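Local coordinates for repeat Five Residue (Rfr) protein or pentapeptide repeat protein (Cyanothece, PDB 2O6W) that is of unknown function but folds as a right-handed quadrilateral beta helix built from tandem pentapeptide repeats, at residues 25-30 with 68-73; 62-67 with 82-87. One frame throughout, in Å; residues are numbered along the deposited sequence.

Contact 1. Residues 25-30 with 68-73; sequences LPRENF and LYQSDL
Gln70 OE1 takes two N-H groups from Arg27, which offers NE and NH2 to the one oxygen. The NE bond, 2.8 Å to Gln70 OE1, runs nearly along the C=O axis, with the oxygen in the guanidinium plane; the NH2 bond to the same oxygen is more bent. This pair lies on the outer surface of the pentapeptide-repeat beta helix, where 25-30 and 68-73 belong to stacked coils. Arg27 reaches it with a chain extended from CG to NE, alongside Gln70, whose NE2 is held by Glu90. Just inward, Arg27 N donates to Tyr69 O at 2.7 Å, the carbonyl at the second position of the type II turn 68-71. Ser71 OG sits anti to its own carbonyl carbon (chi1 -81°), where it receives Glu28 N at 2.9 Å, the N-H pointing almost straight at it, and gives a weak bond to Leu25 O. Farther along, Asp72 bridges to 25-30 through two backbone bonds: its N donates to Glu28 O and its O receives Phe30 N. On the inner side, Leu25 CB packs on Leu68 CD2. Leu73 CD2 meets the edge of the Phe30 ring, in its plane, 3.8 Å from CD1.

Contact 2. Residues 62-67 with 82-87; sequences NLSNAN and ILVETN
Leu63 and Leu83 pack alongside each other, and Leu83 CD2 comes against both CB and CD1 of Leu63, the latter at 3.6 Å. That close inner packing contrasts with the outer, solvent side, where the exposed chains of Asn65 and Glu85 run alongside each other. Between the inner and outer sides, Leu63 N donates to Ile82 O at 2.7 Å, an almost straight bond, and Asn65 N reaches Val84 O. Both segments make type II turns, 63-66 and 83-86, stacked as successive coils of the pentapeptide-repeat beta helix, with leucines at the buried central position of the repeat. Asn62 OD1 closes an Asx turn by accepting Ser64 N in the plane of its carbonyl at 3.0 Å, and it also takes Ser64 OG at 2.8 Å. Ile82 CG2 lies against that hydroxyl, and Ile82 CD1 touches Asn62 ND2. An alanine at Asn62 would probably leave Ser64 N and OG without this shared acceptor and free the hydroxyl to turn. At the far end Asn87 N donates to Ala66 O at 2.9 Å. Asn87 ND2 gives a weak bond to Asn67 OD1, the amide planes 9° apart; Asn24 holds Asn67 ND2, and Ser89 holds Asn87 OD1.

How the contacts relate
Segments 62-67 and 68-73 are consecutive in the chain, so contact 2 leads straight into contact 1, round a bend of the same coil; the centres of the two contacts lie about 13 Å apart. Three layers are involved: 25-30 stacks on the coil of 62-73, which in turn stacks on that of 82-87. Cross-links tie the two contacts directly. Leu25 N probably donates to Asn67 O, 2.9 Å away, and Leu68 N in the same manner to Asn87 O, also at 2.9 Å. Beside these bonds Pro26 CB packs on Asn67 ND2 at 3.5 Å, and Tyr69 CB on Asn87 ND2 at 3.6 Å. Asn67 OD1 also accepts Tyr69 N.

Contact 1. Residues 25-30 with 68-73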
loop_
_atom_site.group_PDB
_atom_site.type_symbol
_atom_site.label_atom_id
_atom_site.label_comp_id
_atom_site.label_asym_id
_atom_site.label_seq_id
_atom_site.Cartn_x
_atom_site.Cartn_y
_atom_site.Cartn_z
ATOM N N LEU A 25 8.680 -6.196 -5.121
ATOM C CA LEU A 25 7.787 -7.102 -4.411
ATOM C C LEU A 25 6.399 -7.157 -5.050
ATOM O O LEU A 25 5.389 -6.926 -4.389
ATOM C CB LEU A 25 7.682 -6.689 -2.940
ATOM C CG LEU A 25 8.987 -6.835 -2.149
ATOM C CD1 LEU A 25 8.780 -6.385 -0.708
ATOM C CD2 LEU A 25 9.454 -8.290 -2.183
ATOM N N PRO A 26 6.334 -7.445 -6.361
ATOM C CA PRO A 26 5.019 -7.511 -7.000
ATOM C C PRO A 26 4.281 -8.797 -6.651
ATOM O O PRO A 26 4.893 -9.811 -6.294
ATOM C CB PRO A 26 5.357 -7.429 -8.489
ATOM C CG PRO A 26 6.668 -8.157 -8.568
ATOM C CD PRO A 26 7.411 -7.600 -7.362
ATOM N N ARG A 27 2.957 -8.737 -6.747
ATOM C CA ARG A 27 2.108 -9.882 -6.473
ATOM C C ARG A 27 2.330 -10.542 -5.121
ATOM O O ARG A 27 2.301 -11.761 -5.018
ATOM C CB ARG A 27 2.283 -10.910 -7.590
ATOM C CG ARG A 27 1.704 -10.436 -8.902
ATOM C CD ARG A 27 2.111 -11.309 -10.065
ATOM N NE ARG A 27 1.356 -10.942 -11.254
ATOM C CZ ARG A 27 1.540 -11.477 -12.454
ATOM N NH1 ARG A 27 2.471 -12.410 -12.627
ATOM N NH2 ARG A 27 0.778 -11.083 -13.472
ATOM N N GLU A 28 2.564 -9.746 -4.084
ATOM C CA GLU A 28 2.751 -10.312 -2.752
ATOM C C GLU A 28 1.475 -10.100 -1.934
ATOM O O GLU A 28 0.586 -9.334 -2.319
ATOM C CB GLU A 28 3.944 -9.662 -2.045
ATOM C CG GLU A 28 5.304 -9.949 -2.686
ATOM C CD GLU A 28 5.766 -11.400 -2.531
ATOM O OE1 GLU A 28 6.818 -11.756 -3.112
ATOM O OE2 GLU A 28 5.089 -12.184 -1.828
ATOM N N ASN A 29 1.371 -10.791 -0.810
ATOM C CA ASN A 29 0.197 -10.650 0.027
ATOM C C ASN A 29 0.560 -10.107 1.406
ATOM O O ASN A 29 1.008 -10.843 2.278
ATOM C CB ASN A 29 -0.523 -11.992 0.149
ATOM C CG ASN A 29 -1.698 -11.940 1.108
ATOM O OD1 ASN A 29 -2.237 -10.867 1.397
ATOM N ND2 ASN A 29 -2.113 -13.107 1.603
ATOM N N PHE A 30 0.369 -8.804 1.582
ATOM C CA PHE A 30 0.644 -8.138 2.847
ATOM C C PHE A 30 -0.672 -7.618 3.411
ATOM O O PHE A 30 -0.682 -6.627 4.132
ATOM C CB PHE A 30 1.577 -6.942 2.639
ATOM C CG PHE A 30 2.930 -7.297 2.105
ATOM C CD1 PHE A 30 3.392 -6.723 0.924
ATOM C CD2 PHE A 30 3.751 -8.189 2.783
ATOM C CE1 PHE A 30 4.657 -7.029 0.426
ATOM C CE2 PHE A 30 5.020 -8.503 2.296
ATOM C CZ PHE A 30 5.473 -7.924 1.112
ATOM N N LEU A 68 5.170 -2.709 -6.341
ATOM C CA LEU A 68 4.196 -3.503 -5.590
ATOM C C LEU A 68 3.018 -3.912 -6.469
ATOM O O LEU A 68 1.945 -4.255 -5.975
ATOM C CB LEU A 68 3.701 -2.704 -4.383
ATOM C CG LEU A 68 4.826 -2.374 -3.393
ATOM C CD1 LEU A 68 4.361 -1.350 -2.364
ATOM C CD2 LEU A 68 5.276 -3.654 -2.718
ATOM N N TYR A 69 3.244 -3.881 -7.779
ATOM C CA TYR A 69 2.230 -4.246 -8.766
ATOM C C TYR A 69 1.407 -5.474 -8.362
ATOM O O TYR A 69 1.961 -6.518 -8.027
ATOM C CB TYR A 69 2.895 -4.492 -10.124
ATOM C CG TYR A 69 1.932 -4.923 -11.200
ATOM C CD1 TYR A 69 0.927 -4.070 -11.643
ATOM C CD2 TYR A 69 2.018 -6.192 -11.770
ATOM C CE1 TYR A 69 0.027 -4.472 -12.625
ATOM C CE2 TYR A 69 1.125 -6.603 -12.750
ATOM C CZ TYR A 69 0.131 -5.741 -13.175
ATOM O OH TYR A 69 -0.757 -6.147 -14.147
ATOM N N GLN A 70 0.085 -5.320 -8.396
ATOM C CA GLN A 70 -0.865 -6.380 -8.055
ATOM C C GLN A 70 -0.707 -7.007 -6.682
ATOM O O GLN A 70 -1.123 -8.137 -6.473
ATOM C CB GLN A 70 -0.826 -7.491 -9.105
ATOM C CG GLN A 70 -1.366 -7.085 -10.451
ATOM C CD GLN A 70 -1.571 -8.277 -11.370
ATOM O OE1 GLN A 70 -0.679 -9.109 -11.537
ATOM N NE2 GLN A 70 -2.748 -8.359 -11.977
ATOM N N SER A 71 -0.103 -6.285 -5.748
ATOM C CA SER A 71 0.079 -6.804 -4.400
ATOM C C SER A 71 -1.146 -6.515 -3.527
ATOM O O SER A 71 -1.852 -5.525 -3.735
ATOM C CB SER A 71 1.316 -6.175 -3.759
ATOM O OG SER A 71 2.502 -6.823 -4.189
ATOM N N ASP A 72 -1.410 -7.388 -2.562
ATOM C CA ASP A 72 -2.531 -7.189 -1.650
ATOM C C ASP A 72 -1.968 -6.409 -0.459
ATOM O O ASP A 72 -1.035 -6.863 0.207
ATOM C CB ASP A 72 -3.091 -8.539 -1.167
ATOM C CG ASP A 72 -4.389 -8.393 -0.359
ATOM O OD1 ASP A 72 -4.548 -7.380 0.371
ATOM O OD2 ASP A 72 -5.246 -9.308 -0.436
ATOM N N LEU A 73 -2.538 -5.236 -0.199
ATOM C CA LEU A 73 -2.099 -4.391 0.903
ATOM C C LEU A 73 -3.303 -4.002 1.762
ATOM O O LEU A 73 -3.297 -2.966 2.431
ATOM C CB LEU A 73 -1.429 -3.122 0.351
ATOM C CG LEU A 73 -0.314 -3.347 -0.684
ATOM C CD1 LEU A 73 0.192 -2.014 -1.233
ATOM C CD2 LEU A 73 0.815 -4.126 -0.045
HETATM O O HOH W 1 -1.766 -10.247 -4.299
HETATM O O HOH W 2 -4.939 -10.473 2.067
#

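Contact 2. Residues 62-67 with 82-87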
loop_
_atom_site.group_PDB
_atom_site.type_symbol
_atom_site.label_atom_id
_atom_site.label_comp_id
_atom_site.label_asym_id
_atom_site.label_seq_id
_atom_site.Cartn_x
_atom_site.Cartn_y
_atom_site.Cartn_z
ATOM N N ASN A 62 10.108 3.674 3.794
ATOM C CA ASN A 62 10.405 4.318 2.526
ATOM C C ASN A 62 10.331 3.237 1.451
ATOM O O ASN A 62 11.147 2.318 1.430
ATOM C CB ASN A 62 11.800 4.942 2.528
ATOM C CG ASN A 62 12.011 5.899 1.357
ATOM O OD1 ASN A 62 11.551 5.652 0.237
ATOM N ND2 ASN A 62 12.723 6.986 1.607
ATOM N N LEU A 63 9.344 3.358 0.570
ATOM C CA LEU A 63 9.135 2.406 -0.501
ATOM C C LEU A 63 9.252 3.079 -1.865
ATOM O O LEU A 63 8.810 2.540 -2.879
ATOM C CB LEU A 63 7.755 1.761 -0.348
ATOM C CG LEU A 63 7.636 0.667 0.719
ATOM C CD1 LEU A 63 6.199 0.551 1.216
ATOM C CD2 LEU A 63 8.107 -0.647 0.130
ATOM N N SER A 64 9.856 4.264 -1.879
ATOM C CA SER A 64 10.042 5.042 -3.106
ATOM C C SER A 64 10.557 4.228 -4.298
ATOM O O SER A 64 11.543 3.510 -4.188
ATOM C CB SER A 64 11.010 6.199 -2.839
ATOM O OG SER A 64 10.453 7.119 -1.911
ATOM N N ASN A 65 9.874 4.336 -5.432
ATOM C CA ASN A 65 10.297 3.635 -6.636
ATOM C C ASN A 65 10.249 2.122 -6.500
ATOM O O ASN A 65 10.817 1.398 -7.323
ATOM C CB ASN A 65 11.722 4.066 -7.003
ATOM C CG ASN A 65 11.816 5.545 -7.317
ATOM O OD1 ASN A 65 11.381 5.993 -8.381
ATOM N ND2 ASN A 65 12.361 6.315 -6.389
ATOM N N ALA A 66 9.589 1.631 -5.456
ATOM C CA ALA A 66 9.481 0.187 -5.273
ATOM C C ALA A 66 8.357 -0.322 -6.163
ATOM O O ALA A 66 7.494 0.447 -6.570
ATOM C CB ALA A 66 9.184 -0.144 -3.825
ATOM N N ASN A 67 8.381 -1.610 -6.476
ATOM C CA ASN A 67 7.340 -2.199 -7.306
ATOM C C ASN A 67 6.425 -3.119 -6.498
ATOM O O ASN A 67 6.849 -4.183 -6.028
ATOM C CB ASN A 67 7.950 -2.991 -8.466
ATOM C CG ASN A 67 6.889 -3.655 -9.320
ATOM O OD1 ASN A 67 5.778 -3.133 -9.451
ATOM N ND2 ASN A 67 7.223 -4.793 -9.919
ATOM N N ILE A 82 6.825 6.945 2.912
ATOM C CA ILE A 82 7.314 7.621 1.716
ATOM C C ILE A 82 7.128 6.657 0.548
ATOM O O ILE A 82 7.723 5.578 0.522
ATOM C CB ILE A 82 8.815 7.992 1.867
ATOM C CG1 ILE A 82 8.990 8.894 3.096
ATOM C CG2 ILE A 82 9.327 8.679 0.605
ATOM C CD1 ILE A 82 10.420 9.158 3.475
ATOM N N LEU A 83 6.297 7.052 -0.413
ATOM C CA LEU A 83 6.004 6.220 -1.572
ATOM C C LEU A 83 6.136 7.012 -2.872
ATOM O O LEU A 83 5.259 6.960 -3.733
ATOM C CB LEU A 83 4.581 5.660 -1.446
ATOM C CG LEU A 83 4.268 4.976 -0.114
ATOM C CD1 LEU A 83 2.790 4.700 0.014
ATOM C CD2 LEU A 83 5.058 3.689 -0.015
ATOM N N VAL A 84 7.239 7.736 -3.011
ATOM C CA VAL A 84 7.479 8.546 -4.197
ATOM C C VAL A 84 7.743 7.704 -5.443
ATOM O O VAL A 84 8.680 6.912 -5.475
ATOM C CB VAL A 84 8.676 9.504 -3.964
ATOM C CG1 VAL A 84 9.045 10.222 -5.254
ATOM C CG2 VAL A 84 8.317 10.513 -2.882
ATOM N N GLU A 85 6.913 7.886 -6.465
ATOM C CA GLU A 85 7.052 7.154 -7.718
ATOM C C GLU A 85 6.954 5.645 -7.531
ATOM O O GLU A 85 7.532 4.880 -8.301
ATOM C CB GLU A 85 8.384 7.497 -8.385
ATOM C CG GLU A 85 8.433 8.887 -8.990
ATOM C CD GLU A 85 9.853 9.344 -9.296
ATOM O OE1 GLU A 85 10.569 8.642 -10.046
ATOM O OE2 GLU A 85 10.256 10.413 -8.779
ATOM N N THR A 86 6.219 5.219 -6.513
ATOM C CA THR A 86 6.050 3.800 -6.235
ATOM C C THR A 86 5.008 3.208 -7.175
ATOM O O THR A 86 4.035 3.879 -7.528
ATOM C CB THR A 86 5.577 3.584 -4.777
ATOM O OG1 THR A 86 6.566 4.090 -3.872
ATOM C CG2 THR A 86 5.335 2.106 -4.494
ATOM N N ASN A 87 5.204 1.962 -7.592
ATOM C CA ASN A 87 4.222 1.328 -8.466
ATOM C C ASN A 87 3.180 0.591 -7.625
ATOM O O ASN A 87 3.419 -0.530 -7.177
ATOM C CB ASN A 87 4.884 0.338 -9.432
ATOM C CG ASN A 87 3.881 -0.289 -10.403
ATOM O OD1 ASN A 87 2.732 0.147 -10.494
ATOM N ND2 ASN A 87 4.316 -1.303 -11.137
#